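Hydrazine synthase beta subunit (PDB 5C2V) forms part of the hydrazine synthase complex, which condenses nitric oxide with ammonium to hydrazine, and may modulate passage of the hydroxylamine intermediate between the gamma and alpha active sites. Local coordinates at the interface of chains A and B. Numbering follows the deposited sequence. Chains: chain A, Hydrazine synthase beta subunit; chain B, Hydrazine synthase gamma subunit.

The interface of chains A and B. Residues chain A 190-191, 211, 226; chain B 65-66, 76, 78.
The aromatic pair A:Phe226 and B:Trp78 makes the centre of this patch. The two rings meet edge to face, their planes turned 61° apart and the centroid of A:Phe226 lying 5.1 Å from that of the six-membered indole ring. The edge belongs to the indole: its CZ2–CH2 side is directed at the rim of the phenyl face, with CZ2 3.4 Å from A:Phe226 CZ. On the opposite face of the phenyl ring sits B:Ser65, whose beta-carbon CB lies 4.0 Å from A:Phe226 CE2. The phenyl is thus sandwiched near its outer rim by two separate pieces of the gamma subunit. Its CG stands anti to its own carbonyl carbon (chi1 -85°), which carries the ring away from strand 226-234 and in between B:Trp78 and B:Ser65.

Aliphatic packing closes the flanks. B:Leu76 approaches A:Phe226 from the opposite direction and sets one branch, CD1, against the ring's outer corner, 3.7 Å from CZ. The other branch, CD2, faces A:Pro211, whose side chain runs crosswise to the leucine. A:Pro211 also leans its CB on B:Trp78 CH2, at 3.5 Å, so the end of the indole is touched by both proline and phenylalanine. A:Ser190 grazes the CD1 branch of the leucine.

Polar contact is slight. The side-chain amide ND2 of A:Asn191 donates to the backbone carbonyl O of B:Ser65; the bond is nearly straight (178° at H) but long at 3.3 Å, and weak.

B:Ser65 and B:Cys66 belong to the haem-binding CXXCH motif of the gamma subunit, and B:Cys66 is a covalent haem c attachment point; its SG lies near the A:Phe226 rim. Here the beta-propeller of the beta subunit therefore packs, mainly through apolar side chains, against the haem-binding motif of its heterotrimer partner and the nearby stretch holding B:Leu76 and B:Trp78, a contact that likely contributes to holding the two subunits together.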
loop_
_atom_site.group_PDB
_atom_site.type_symbol
_atom_site.label_atom_id
_atom_site.label_comp_id
_atom_site.label_asym_id
_atom_site.label_seq_id
_atom_site.Cartn_x
_atom_site.Cartn_y
_atom_site.Cartn_z
ATOM N N SER A 190 -10.940 35.139 22.122
ATOM C CA SER A 190 -11.312 35.690 23.419
ATOM C C SER A 190 -10.061 35.855 24.273
ATOM O O SER A 190 -9.037 35.230 23.998
ATOM C CB SER A 190 -12.332 34.793 24.125
ATOM O OG SER A 190 -11.746 33.568 24.532
ATOM N N ASN A 191 -10.150 36.696 25.302
ATOM C CA ASN A 191 -9.048 36.880 26.243
ATOM C C ASN A 191 -7.726 37.304 25.607
ATOM O O ASN A 191 -6.718 36.617 25.778
ATOM C CB ASN A 191 -8.816 35.598 27.050
ATOM C CG ASN A 191 -10.063 35.121 27.763
ATOM O OD1 ASN A 191 -10.880 35.923 28.213
ATOM N ND2 ASN A 191 -10.214 33.806 27.876
ATOM N N PRO A 211 -12.509 29.916 21.719
ATOM C CA PRO A 211 -13.646 29.154 22.234
ATOM C C PRO A 211 -14.400 28.478 21.102
ATOM O O PRO A 211 -14.451 29.044 20.010
ATOM C CB PRO A 211 -14.519 30.224 22.909
ATOM C CG PRO A 211 -13.934 31.570 22.501
ATOM C CD PRO A 211 -12.862 31.326 21.487
ATOM N N PHE A 226 -12.138 24.973 24.628
ATOM C CA PHE A 226 -11.126 25.990 24.373
ATOM C C PHE A 226 -9.879 25.424 23.705
ATOM O O PHE A 226 -9.417 24.335 24.046
ATOM C CB PHE A 226 -10.720 26.682 25.675
ATOM C CG PHE A 226 -11.610 27.824 26.061
ATOM C CD1 PHE A 226 -11.542 29.030 25.385
ATOM C CD2 PHE A 226 -12.503 27.696 27.109
ATOM C CE1 PHE A 226 -12.356 30.086 25.743
ATOM C CE2 PHE A 226 -13.320 28.748 27.471
ATOM C CZ PHE A 226 -13.245 29.945 26.788
ATOM N N SER B 65 -10.998 31.471 32.332
ATOM C CA SER B 65 -11.173 31.556 30.889
ATOM C C SER B 65 -12.588 32.039 30.562
ATOM O O SER B 65 -12.835 32.597 29.492
ATOM C CB SER B 65 -10.895 30.204 30.233
ATOM O OG SER B 65 -9.553 29.805 30.457
ATOM N N CYS B 66 -13.500 31.837 31.510
ATOM C CA CYS B 66 -14.905 32.220 31.361
ATOM C C CYS B 66 -15.259 33.469 32.179
ATOM O O CYS B 66 -15.715 34.474 31.633
ATOM C CB CYS B 66 -15.819 31.059 31.757
ATOM S SG CYS B 66 -16.055 29.819 30.453
ATOM N N LEU B 76 -18.890 35.420 27.353
ATOM C CA LEU B 76 -19.014 34.254 26.482
ATOM C C LEU B 76 -20.284 33.464 26.783
ATOM O O LEU B 76 -20.602 33.197 27.940
ATOM C CB LEU B 76 -17.789 33.347 26.619
ATOM C CG LEU B 76 -16.483 33.859 26.009
ATOM C CD1 LEU B 76 -15.328 32.939 26.366
ATOM C CD2 LEU B 76 -16.616 33.992 24.499
ATOM N N TRP B 78 -22.452 30.024 26.465
ATOM C CA TRP B 78 -22.186 28.595 26.336
ATOM C C TRP B 78 -23.452 27.752 26.358
ATOM O O TRP B 78 -24.492 28.189 26.853
ATOM C CB TRP B 78 -21.259 28.134 27.459
ATOM C CG TRP B 78 -19.960 28.858 27.490
ATOM C CD1 TRP B 78 -19.628 29.913 28.287
ATOM C CD2 TRP B 78 -18.811 28.585 26.683
ATOM N NE1 TRP B 78 -18.340 30.314 28.027
ATOM C CE2 TRP B 78 -17.817 29.514 27.046
ATOM C CE3 TRP B 78 -18.526 27.643 25.690
ATOM C CZ2 TRP B 78 -16.560 29.531 26.450
ATOM C CZ3 TRP B 78 -17.278 27.661 25.100
ATOM C CH2 TRP B 78 -16.310 28.597 25.481
#